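Local coordinates for hydrolase, isochorismatase family (Pseudomonas putida, PDB 4L07), which probably hydrolyses the amide bond of maleamate to give maleate and ammonia, as a maleamate amidase of the isochorismatase family, at residues A71-I77 / M89-Y94; T40-A44 / C171-A175. All coordinates share one frame. Residues are numbered along the deposited sequence.

Contact 1: residues A71-I77 / M89-Y94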
ATOM      1  N   ALA A  71       5.779   9.512  14.790  1.00 20.39           N
ATOM      2  CA  ALA A  71       6.079  10.941  14.922  1.00 21.37           C
ATOM      3  C   ALA A  71       5.241  11.758  13.947  1.00 21.78           C
ATOM      4  O   ALA A  71       5.059  11.348  12.798  1.00 22.79           O
ATOM      5  CB  ALA A  71       7.560  11.196  14.681  1.00 21.04           C
ATOM      6  N   TYR A  72       4.732  12.900  14.416  1.00 22.01           N
ATOM      7  CA  TYR A  72       3.892  13.798  13.609  1.00 22.28           C
ATOM      8  C   TYR A  72       4.426  15.212  13.488  1.00 24.34           C
ATOM      9  O   TYR A  72       4.999  15.759  14.430  1.00 24.33           O
ATOM     10  CB  TYR A  72       2.484  13.912  14.192  1.00 21.36           C
ATOM     11  CG  TYR A  72       1.811  12.588  14.373  1.00 20.59           C
ATOM     12  CD1 TYR A  72       1.324  11.883  13.276  1.00 20.67           C
ATOM     13  CD2 TYR A  72       1.683  12.027  15.640  1.00 20.26           C
ATOM     14  CE1 TYR A  72       0.717  10.648  13.438  1.00 19.71           C
ATOM     15  CE2 TYR A  72       1.077  10.796  15.814  1.00 20.22           C
ATOM     16  CZ  TYR A  72       0.593  10.117  14.707  1.00 20.26           C
ATOM     17  OH  TYR A  72      -0.004   8.895  14.864  1.00 19.52           O
ATOM     18  N   HIS A  73       4.204  15.809  12.320  1.00 24.40           N
ATOM     19  CA  HIS A  73       4.289  17.253  12.183  1.00 25.76           C
ATOM     20  C   HIS A  73       2.982  17.817  12.651  1.00 26.29           C
ATOM     21  O   HIS A  73       1.938  17.180  12.475  1.00 26.44           O
ATOM     22  CB  HIS A  73       4.537  17.639  10.729  1.00 26.56           C
ATOM     23  CG  HIS A  73       5.827  17.102  10.174  1.00 28.54           C
ATOM     24  ND1 HIS A  73       7.032  17.547  10.582  1.00 28.69           N
ATOM     25  CD2 HIS A  73       6.071  16.134   9.202  1.00 28.49           C
ATOM     26  CE1 HIS A  73       7.998  16.891   9.912  1.00 29.41           C
ATOM     27  NE2 HIS A  73       7.407  16.028   9.066  1.00 29.65           N
ATOM     28  N   PRO A  74       3.003  19.017  13.261  1.00 26.80           N
ATOM     29  CA  PRO A  74       1.778  19.636  13.781  1.00 26.11           C
ATOM     30  C   PRO A  74       0.617  19.670  12.778  1.00 25.01           C
ATOM     31  O   PRO A  74      -0.528  19.410  13.151  1.00 24.69           O
ATOM     32  CB  PRO A  74       2.230  21.056  14.121  1.00 27.35           C
ATOM     33  CG  PRO A  74       3.668  20.891  14.477  1.00 27.48           C
ATOM     34  CD  PRO A  74       4.201  19.828  13.566  1.00 27.67           C
ATOM     35  N   GLY A  75       0.916  19.965  11.514  1.00 24.81           N
ATOM     36  CA  GLY A  75      -0.114  20.057  10.474  1.00 24.23           C
ATOM     37  C   GLY A  75      -0.795  18.735  10.141  1.00 23.61           C
ATOM     38  O   GLY A  75      -1.882  18.726   9.569  1.00 23.02           O
ATOM     39  N   GLU A  76      -0.153  17.621  10.485  1.00 23.52           N
ATOM     40  CA  GLU A  76      -0.717  16.293  10.226  1.00 23.66           C
ATOM     41  C   GLU A  76      -1.811  15.912  11.221  1.00 24.68           C
ATOM     42  O   GLU A  76      -2.707  15.127  10.888  1.00 24.17           O
ATOM     43  CB  GLU A  76       0.374  15.224  10.244  1.00 23.32           C
ATOM     44  CG  GLU A  76       1.307  15.260   9.045  1.00 23.64           C
ATOM     45  CD  GLU A  76       2.414  14.221   9.124  1.00 23.50           C
ATOM     46  OE1 GLU A  76       2.658  13.544   8.106  1.00 22.85           O
ATOM     47  OE2 GLU A  76       3.040  14.072  10.196  1.00 22.60           O
ATOM     48  N   ILE A  77      -1.732  16.457  12.436  1.00 24.80           N
ATOM     49  CA  ILE A  77      -2.649  16.078  13.528  1.00 25.40           C
ATOM     50  C   ILE A  77      -4.144  16.146  13.134  1.00 25.41           C
ATOM     51  O   ILE A  77      -4.865  15.153  13.287  1.00 24.88           O
ATOM     52  CB  ILE A  77      -2.363  16.869  14.840  1.00 26.68           C
ATOM     53  CG1 ILE A  77      -0.876  16.796  15.242  1.00 28.37           C
ATOM     54  CG2 ILE A  77      -3.275  16.414  15.974  1.00 26.75           C
ATOM     55  CD1 ILE A  77      -0.393  15.450  15.744  1.00 29.09           C
ATOM     56  N   MET A  89      -1.756  10.226  21.224  1.00 21.53           N
ATOM     57  CA  MET A  89      -0.721  10.094  20.209  1.00 21.77           C
ATOM     58  C   MET A  89      -0.286  11.432  19.607  1.00 21.99           C
ATOM     59  O   MET A  89       0.804  11.534  19.044  1.00 22.49           O
ATOM     60  CB  MET A  89      -1.179   9.133  19.106  1.00 22.47           C
ATOM     61  CG  MET A  89      -1.560   7.756  19.628  1.00 22.53           C
ATOM     62  SD  MET A  89      -0.174   6.857  20.341  1.00 23.30           S
ATOM     63  CE  MET A  89      -1.024   5.394  20.933  1.00 23.14           C
ATOM     64  N   ALA A  90      -1.128  12.452  19.731  1.00 22.66           N
ATOM     65  CA  ALA A  90      -0.808  13.775  19.185  1.00 23.95           C
ATOM     66  C   ALA A  90       0.405  14.421  19.868  1.00 24.60           C
ATOM     67  O   ALA A  90       0.993  15.363  19.332  1.00 24.55           O
ATOM     68  CB  ALA A  90      -2.025  14.689  19.253  1.00 24.82           C
ATOM     69  N   ALA A  91       0.780  13.906  21.041  1.00 24.08           N
ATOM     70  CA  ALA A  91       1.954  14.389  21.777  1.00 24.48           C
ATOM     71  C   ALA A  91       3.285  13.974  21.137  1.00 24.87           C
ATOM     72  O   ALA A  91       4.343  14.529  21.459  1.00 24.76           O
ATOM     73  CB  ALA A  91       1.890  13.922  23.232  1.00 23.80           C
ATOM     74  N   LEU A  92       3.223  13.017  20.211  1.00 24.38           N
ATOM     75  CA  LEU A  92       4.407  12.440  19.582  1.00 25.35           C
ATOM     76  C   LEU A  92       4.874  13.281  18.389  1.00 26.13           C
ATOM     77  O   LEU A  92       4.733  12.883  17.234  1.00 24.22           O
ATOM     78  CB  LEU A  92       4.138  10.976  19.177  1.00 25.42           C
ATOM     79  CG  LEU A  92       3.835   9.925  20.269  1.00 26.83           C
ATOM     80  CD1 LEU A  92       5.001   9.715  21.219  1.00 26.15           C
ATOM     81  CD2 LEU A  92       2.593  10.222  21.084  1.00 28.59           C
ATOM     82  N   LEU A  93       5.448  14.444  18.690  1.00 27.14           N
ATOM     83  CA  LEU A  93       5.818  15.426  17.665  1.00 28.92           C
ATOM     84  C   LEU A  93       7.290  15.334  17.304  1.00 30.30           C
ATOM     85  O   LEU A  93       8.122  15.075  18.177  1.00 30.65           O
ATOM     86  CB  LEU A  93       5.493  16.847  18.147  1.00 29.13           C
ATOM     87  CG  LEU A  93       4.033  17.242  18.398  1.00 29.48           C
ATOM     88  CD1 LEU A  93       3.946  18.550  19.177  1.00 29.91           C
ATOM     89  CD2 LEU A  93       3.235  17.331  17.103  1.00 29.84           C
ATOM     90  N   TYR A  94       7.614  15.543  16.022  1.00 31.32           N
ATOM     91  CA  TYR A  94       9.013  15.595  15.577  1.00 32.58           C
ATOM     92  C   TYR A  94       9.767  16.581  16.465  1.00 32.87           C
ATOM     93  O   TYR A  94       9.211  17.606  16.870  1.00 31.90           O
ATOM     94  CB  TYR A  94       9.131  16.064  14.121  1.00 33.86           C
ATOM     95  CG  TYR A  94       8.786  15.050  13.051  1.00 34.82           C
ATOM     96  CD1 TYR A  94       7.481  14.917  12.599  1.00 34.54           C
ATOM     97  CD2 TYR A  94       9.768  14.247  12.460  1.00 35.55           C
ATOM     98  CE1 TYR A  94       7.148  14.006  11.606  1.00 35.16           C
ATOM     99  CE2 TYR A  94       9.442  13.327  11.463  1.00 35.73           C
ATOM    100  CZ  TYR A  94       8.126  13.216  11.037  1.00 36.10           C
ATOM    101  OH  TYR A  94       7.766  12.321  10.038  1.00 35.22           O
TER
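At M89, the backbone O meets the edge of the Y72 ring, 3.3 Å from Y72 CE2; the Y72 side chain also packs on W82 and L83 of helix 82-85. A90 sets its CB against I77 CG2 (3.9 Å). The chain then folds through an inverse gamma turn centred on L92, whose O accepts a hydrogen bond from Y72 N (2.8 Å). L93 pairs with Y72 in a single parallel beta bridge, and its CD2 packs on I77 CD1 (4.3 Å). Y94 N closes the bridge by donating to Y72 O (3.1 Å). The Y94 ring makes an offset stack with H73, centroids 3.8 Å apart and planes at 10°; its other face receives A71 CB in a CH-pi contact, 4.0 Å from the centroid. The chemistry is thus layered: two backbone bonds fix the register, while Y94, sandwiched between A71 and H73, combines CH-pi and ring stacking with a hydrogen bond from its OH to K117, the lysine that also forms a salt bridge with E76.

Contact 2: residues T40-A44 / C171-A175. With SO4 (sulfate ion), chain C.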
ATOM      1  N   THR A  40       1.282   8.188  27.617  1.00 22.95           N
ATOM      2  CA  THR A  40       1.140   7.071  26.678  1.00 22.25           C
ATOM      3  C   THR A  40       2.046   5.878  26.992  1.00 22.07           C
ATOM      4  O   THR A  40       1.999   4.859  26.307  1.00 21.31           O
ATOM      5  CB  THR A  40       1.371   7.527  25.224  1.00 22.41           C
ATOM      6  OG1 THR A  40       2.564   8.322  25.157  1.00 22.48           O
ATOM      7  CG2 THR A  40       0.175   8.342  24.723  1.00 22.15           C
ATOM      8  N   ALA A  41       2.848   5.988  28.049  1.00 22.30           N
ATOM      9  CA  ALA A  41       3.901   5.001  28.301  1.00 22.47           C
ATOM     10  C   ALA A  41       3.483   3.798  29.148  1.00 23.30           C
ATOM     11  O   ALA A  41       2.485   3.837  29.879  1.00 22.95           O
ATOM     12  CB  ALA A  41       5.126   5.672  28.903  1.00 22.68           C
ATOM     13  N   SER A  42       4.276   2.733  29.033  1.00 23.83           N
ATOM     14  CA  SER A  42       4.115   1.512  29.818  1.00 25.05           C
ATOM     15  C   SER A  42       5.469   1.139  30.413  1.00 25.35           C
ATOM     16  O   SER A  42       6.504   1.621  29.947  1.00 24.85           O
ATOM     17  CB  SER A  42       3.648   0.371  28.916  1.00 25.37           C
ATOM     18  OG  SER A  42       2.418   0.670  28.282  1.00 26.57           O
ATOM     19  N   ASP A  43       5.469   0.274  31.425  1.00 26.34           N
ATOM     20  CA  ASP A  43       6.719  -0.300  31.923  1.00 27.19           C
ATOM     21  C   ASP A  43       7.228  -1.337  30.925  1.00 26.27           C
ATOM     22  O   ASP A  43       6.637  -2.407  30.760  1.00 25.21           O
ATOM     23  CB  ASP A  43       6.537  -0.920  33.315  1.00 29.00           C
ATOM     24  CG  ASP A  43       7.814  -1.579  33.849  1.00 31.74           C
ATOM     25  OD1 ASP A  43       8.913  -1.371  33.279  1.00 30.43           O
ATOM     26  OD2 ASP A  43       7.714  -2.305  34.865  1.00 34.36           O
ATOM     27  N   ALA A  44       8.325  -0.995  30.256  1.00 25.28           N
ATOM     28  CA  ALA A  44       8.904  -1.842  29.225  1.00 24.99           C
ATOM     29  C   ALA A  44      10.357  -2.204  29.539  1.00 24.70           C
ATOM     30  O   ALA A  44      11.095  -2.654  28.665  1.00 23.77           O
ATOM     31  CB  ALA A  44       8.796  -1.161  27.863  1.00 25.08           C
ATOM     32  N   CYS A 171       7.510  -7.982  24.349  1.00 22.87           N
ATOM     33  CA  CYS A 171       6.328  -7.201  24.037  1.00 22.72           C
ATOM     34  C   CYS A 171       5.747  -6.617  25.318  1.00 22.68           C
ATOM     35  O   CYS A 171       5.470  -7.353  26.268  1.00 23.80           O
ATOM     36  CB  CYS A 171       5.307  -8.084  23.320  1.00 22.76           C
ATOM     37  SG  CYS A 171       5.868  -8.681  21.702  1.00 24.85           S
ATOM     38  N   ALA A 172       5.579  -5.297  25.343  1.00 22.41           N
ATOM     39  CA  ALA A 172       5.034  -4.597  26.508  1.00 22.22           C
ATOM     40  C   ALA A 172       3.636  -4.060  26.206  1.00 21.97           C
ATOM     41  O   ALA A 172       3.328  -3.709  25.066  1.00 20.94           O
ATOM     42  CB  ALA A 172       5.965  -3.467  26.922  1.00 22.56           C
ATOM     43  N   ASP A 173       2.788  -4.000  27.226  1.00 21.81           N
ATOM     44  CA  ASP A 173       1.462  -3.410  27.076  1.00 21.51           C
ATOM     45  C   ASP A 173       1.014  -2.694  28.354  1.00 21.63           C
ATOM     46  O   ASP A 173       1.682  -2.788  29.404  1.00 21.72           O
ATOM     47  CB  ASP A 173       0.448  -4.486  26.661  1.00 21.18           C
ATOM     48  CG  ASP A 173      -0.688  -3.927  25.816  1.00 21.64           C
ATOM     49  OD1 ASP A 173      -1.033  -2.736  25.980  1.00 21.38           O
ATOM     50  OD2 ASP A 173      -1.240  -4.684  24.986  1.00 21.85           O
ATOM     51  N   ARG A 174      -0.108  -1.984  28.252  1.00 21.47           N
ATOM     52  CA  ARG A 174      -0.674  -1.184  29.343  1.00 22.08           C
ATOM     53  C   ARG A 174      -1.432  -2.013  30.357  1.00 22.94           C
ATOM     54  O   ARG A 174      -1.646  -1.569  31.482  1.00 22.73           O
ATOM     55  CB  ARG A 174      -1.616  -0.118  28.785  1.00 22.15           C
ATOM     56  CG  ARG A 174      -0.887   0.922  27.973  1.00 21.84           C
ATOM     57  CD  ARG A 174      -1.791   1.973  27.369  1.00 21.32           C
ATOM     58  NE  ARG A 174      -0.968   2.857  26.555  1.00 20.55           N
ATOM     59  CZ  ARG A 174      -0.721   2.674  25.262  1.00 20.99           C
ATOM     60  NH1 ARG A 174      -1.263   1.645  24.612  1.00 20.53           N
ATOM     61  NH2 ARG A 174       0.070   3.526  24.618  1.00 20.18           N
ATOM     62  N   ALA A 175      -1.856  -3.202  29.941  1.00 23.64           N
ATOM     63  CA  ALA A 175      -2.654  -4.098  30.780  1.00 24.02           C
ATOM     64  C   ALA A 175      -2.503  -5.524  30.289  1.00 24.21           C
ATOM     65  O   ALA A 175      -2.239  -5.756  29.104  1.00 23.74           O
ATOM     66  CB  ALA A 175      -4.119  -3.683  30.765  1.00 24.13           C
TER
HETATM   67  S   SO4 C 301      -0.148   1.524  20.856  1.00 20.39           S
HETATM   68  O1  SO4 C 301       0.137   2.045  22.219  1.00 20.94           O
HETATM   69  O2  SO4 C 301       0.559   0.258  20.626  1.00 20.25           O
HETATM   70  O3  SO4 C 301      -1.601   1.284  20.722  1.00 22.21           O
HETATM   71  O4  SO4 C 301       0.263   2.516  19.822  1.00 22.00           O
HETATM   72  O   HOH W   1      -0.133   4.466  28.712  1.00 23.10           O
HETATM   73  O   HOH W   2       2.824  -1.128  31.976  1.00 44.04           O
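T40 offers its backbone O to R174 NH2 in a 2.9 Å hydrogen bond, the one direct bond between these segments, while its hydroxyl turns to G32. The extended arginine side chain (chi2 and chi3 both t) runs along the loop and so brings its guanidinium to T40. A41 joins in through a water, which donates to A41 O (2.9 Å) and accepts from R174 NE (2.8 Å). S42 points its side chain at the other segment, with OG 3.3 Å from R174 CG, against the aliphatic part of the arginine. A second water takes a bond from D43 N (3.0 Å) and gives a longer one to D173 O (3.3 Å). At A44, the N-cap position of helix 45-60, CB meets A172 CB at 3.8 Å. R174 NH1 and NH2 both bind O1 of a sulfate (2.8 Å each), probably from the crystallisation liquor, which T145 OG1, C149 N and K189 of the third subunit also hold. The loop into helix 45-60 thus meets the end of strand 163-172 at the carboxyl edge of the parallel sheet, where alpha/beta folds place their active sites; the ion may mark that pocket, C149 probably being the family's cysteine nucleophile.

In the fold
The centres of contacts 1 and 2 lie about 20 Å apart, yet their edges touch: M89 CE of contact 1 packs 4.3 Å from R174 NH2 of contact 2. The same sulfate lies next to both, with M89 CE 3.3 Å from its O4 and R174 bound to its O1. Because that ion is also bonded to C149 N, both contacts probably border the catalytic pocket. F12 of the third subunit packs on M89 and on R174, so the two share an interface. Contact 1 also faces the second subunit, where H73 packs on V113. Contact 2 joins sequence-distant loops; its centre is about 13 Å from the centre of the chain, against about 20 Å for contact 1.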